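Local coordinates for mRNA export factor MEX67 (Candida albicans, PDB 1Q40), which probably helps export mRNA from the nucleus, its NTF2-like middle domain being the part crystallised here, at residues 66-71 and 177-182. Residues are numbered along the deposited sequence; the frame is centred on the assembly and turned at random.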
ATOM      1  N   GLY B  66     -21.372  -6.896  12.513  1.00 40.11           N
ATOM      2  CA  GLY B  66     -21.176  -5.473  12.268  1.00 37.86           C
ATOM      3  C   GLY B  66     -19.795  -5.157  11.734  1.00 35.48           C
ATOM      4  O   GLY B  66     -19.013  -6.062  11.451  1.00 35.19           O
ATOM      5  N   SER B  67     -19.504  -3.867  11.594  1.00 33.10           N
ATOM      6  CA  SER B  67     -18.211  -3.399  11.101  1.00 31.04           C
ATOM      7  C   SER B  67     -17.077  -3.739  12.070  1.00 29.68           C
ATOM      8  O   SER B  67     -17.300  -3.977  13.251  1.00 29.33           O
ATOM      9  CB  SER B  67     -18.241  -1.884  10.874  1.00 30.97           C
ATOM     10  OG  SER B  67     -19.427  -1.485  10.213  1.00 32.51           O
ATOM     11  N   THR B  68     -15.854  -3.749  11.546  1.00 28.45           N
ATOM     12  CA  THR B  68     -14.655  -4.016  12.334  1.00 27.46           C
ATOM     13  C   THR B  68     -14.441  -2.920  13.362  1.00 26.39           C
ATOM     14  O   THR B  68     -14.508  -1.735  13.030  1.00 25.16           O
ATOM     15  CB  THR B  68     -13.419  -4.049  11.403  1.00 27.60           C
ATOM     16  OG1 THR B  68     -13.599  -5.028  10.370  1.00 29.59           O
ATOM     17  CG2 THR B  68     -12.178  -4.509  12.151  1.00 27.13           C
ATOM     18  N   ASP B  69     -14.170  -3.317  14.600  1.00 25.95           N
ATOM     19  CA  ASP B  69     -13.776  -2.386  15.648  1.00 25.82           C
ATOM     20  C   ASP B  69     -12.251  -2.194  15.637  1.00 24.90           C
ATOM     21  O   ASP B  69     -11.494  -3.106  15.983  1.00 24.93           O
ATOM     22  CB  ASP B  69     -14.264  -2.881  17.014  1.00 26.68           C
ATOM     23  CG  ASP B  69     -14.176  -1.814  18.095  1.00 28.86           C
ATOM     24  OD1 ASP B  69     -15.165  -1.634  18.865  1.00 30.70           O
ATOM     25  OD2 ASP B  69     -13.159  -1.115  18.262  1.00 29.00           O
ATOM     26  N   PHE B  70     -11.807  -1.006  15.235  1.00 23.70           N
ATOM     27  CA  PHE B  70     -10.377  -0.674  15.187  1.00 23.08           C
ATOM     28  C   PHE B  70      -9.860   0.062  16.443  1.00 23.43           C
ATOM     29  O   PHE B  70      -8.815   0.712  16.381  1.00 22.59           O
ATOM     30  CB  PHE B  70     -10.084   0.184  13.953  1.00 22.71           C
ATOM     31  CG  PHE B  70     -10.247  -0.542  12.650  1.00 21.86           C
ATOM     32  CD1 PHE B  70     -11.385  -0.363  11.871  1.00 21.14           C
ATOM     33  CD2 PHE B  70      -9.247  -1.376  12.185  1.00 19.76           C
ATOM     34  CE1 PHE B  70     -11.520  -1.027  10.648  1.00 22.23           C
ATOM     35  CE2 PHE B  70      -9.370  -2.048  10.972  1.00 20.10           C
ATOM     36  CZ  PHE B  70     -10.509  -1.874  10.195  1.00 21.99           C
ATOM     37  N   GLY B  71     -10.585  -0.047  17.561  1.00 23.29           N
ATOM     38  CA  GLY B  71     -10.266   0.641  18.809  1.00 23.82           C
ATOM     39  C   GLY B  71      -8.833   0.628  19.328  1.00 23.85           C
ATOM     40  O   GLY B  71      -8.369   1.630  19.850  1.00 24.28           O
ATOM     41  N   PRO B 177     -13.108  -5.588  21.415  1.00 35.83           N
ATOM     42  CA  PRO B 177     -13.053  -6.964  20.923  1.00 35.54           C
ATOM     43  C   PRO B 177     -11.790  -7.238  20.098  1.00 34.36           C
ATOM     44  O   PRO B 177     -11.243  -6.344  19.444  1.00 32.69           O
ATOM     45  CB  PRO B 177     -14.328  -7.097  20.081  1.00 35.74           C
ATOM     46  CG  PRO B 177     -14.655  -5.711  19.646  1.00 35.62           C
ATOM     47  CD  PRO B 177     -14.117  -4.794  20.698  1.00 35.86           C
ATOM     48  N   LEU B 178     -11.310  -8.469  20.193  1.00 33.37           N
ATOM     49  CA  LEU B 178     -10.229  -8.945  19.351  1.00 32.92           C
ATOM     50  C   LEU B 178     -10.878  -9.595  18.137  1.00 32.89           C
ATOM     51  O   LEU B 178     -11.915 -10.230  18.259  1.00 33.75           O
ATOM     52  CB  LEU B 178      -9.346  -9.943  20.107  1.00 33.37           C
ATOM     53  CG  LEU B 178      -8.701  -9.460  21.412  1.00 33.29           C
ATOM     54  CD1 LEU B 178      -8.121 -10.635  22.173  1.00 35.62           C
ATOM     55  CD2 LEU B 178      -7.635  -8.412  21.181  1.00 32.73           C
ATOM     56  N   SER B 179     -10.272  -9.410  16.970  1.00 31.84           N
ATOM     57  CA  SER B 179     -10.758  -9.987  15.720  1.00 32.02           C
ATOM     58  C   SER B 179      -9.629 -10.095  14.698  1.00 31.26           C
ATOM     59  O   SER B 179      -8.575  -9.467  14.837  1.00 30.69           O
ATOM     60  CB  SER B 179     -11.893  -9.132  15.125  1.00 31.72           C
ATOM     61  OG  SER B 179     -11.381  -7.956  14.476  1.00 32.53           O
ATOM     62  N   LYS B 180      -9.875 -10.881  13.658  1.00 30.97           N
ATOM     63  CA  LYS B 180      -8.969 -10.984  12.535  1.00 30.82           C
ATOM     64  C   LYS B 180      -8.874  -9.630  11.851  1.00 29.07           C
ATOM     65  O   LYS B 180      -9.830  -8.870  11.852  1.00 28.01           O
ATOM     66  CB  LYS B 180      -9.461 -12.018  11.515  1.00 31.69           C
ATOM     67  CG  LYS B 180      -9.494 -13.434  12.045  1.00 35.70           C
ATOM     68  CD  LYS B 180     -10.032 -14.392  10.996  1.00 39.50           C
ATOM     69  CE  LYS B 180      -8.911 -15.107  10.253  1.00 42.28           C
ATOM     70  NZ  LYS B 180      -8.963 -16.579  10.449  1.00 44.63           N
ATOM     71  N   LYS B 181      -7.704  -9.333  11.295  1.00 27.99           N
ATOM     72  CA  LYS B 181      -7.521  -8.176  10.421  1.00 26.78           C
ATOM     73  C   LYS B 181      -6.746  -8.605   9.169  1.00 26.42           C
ATOM     74  O   LYS B 181      -6.011  -9.574   9.194  1.00 25.93           O
ATOM     75  CB  LYS B 181      -6.741  -7.072  11.136  1.00 26.28           C
ATOM     76  CG  LYS B 181      -7.300  -6.641  12.497  1.00 26.67           C
ATOM     77  CD  LYS B 181      -8.539  -5.780  12.363  1.00 25.90           C
ATOM     78  CE  LYS B 181      -8.877  -5.090  13.683  1.00 25.50           C
ATOM     79  NZ  LYS B 181      -9.058  -6.064  14.797  1.00 27.84           N
ATOM     80  N   SER B 182      -6.929  -7.885   8.071  1.00 25.63           N
ATOM     81  CA  SER B 182      -6.027  -8.028   6.932  1.00 25.67           C
ATOM     82  C   SER B 182      -5.024  -6.891   7.005  1.00 24.98           C
ATOM     83  O   SER B 182      -5.220  -5.923   7.748  1.00 24.78           O
ATOM     84  CB  SER B 182      -6.783  -8.037   5.607  1.00 25.92           C
ATOM     85  OG  SER B 182      -7.435  -9.282   5.435  1.00 26.34           O
TER
HETATM   86  O   HOH W   1     -12.207  -7.305  10.097  1.00 31.84           O
HETATM   87  O   HOH W   2     -11.576  -5.709  16.729  1.00 32.87           O
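Lys181 reaches the 66-71 loop with the CD and CE methylenes of its side chain, which slides past the Phe70 ring in the opposite sense. Its CE sits 3.7 Å from Thr68 CG2 and 4.0 Å from Phe70 CD2, the latter an oblique approach to the ring. Thr68 CG2, anti to its backbone N, also lies over one face of Phe70, toward the rim, so methyl, ring and lysine methylenes pack as one apolar cluster. Farther out, the side chains of Asp69 and Pro177 cross at about a right angle, Asp69 CB 3.9 Å from Pro177 CG.

In the NTF2-like fold strands 134-146, 181-190 and 198-208 each pair antiparallel with the next within a curved mixed sheet; the loop following strand 44-49 lies against the start of strand 181-190, and Phe70 also touches Ile206 and Pro208 of the neighbouring strand.

The polar links run largely through lysine and water. The Lys181 chain bends at chi4 (-57°), bringing NZ to Ser179 OG at 3.0 Å; the same ammonium forms a salt bridge with Glu144. One water accepts from Lys181 NZ and lies near Asp69 O (2.7 Å) and Pro177 O (2.8 Å), with too few protons for every acceptor around it; another is bonded to Thr68 OG1 and weakly to Lys180 O. Within the loop, Asp69 OD2 takes the Gly71 N-H at 2.9 Å, closing an Asx turn.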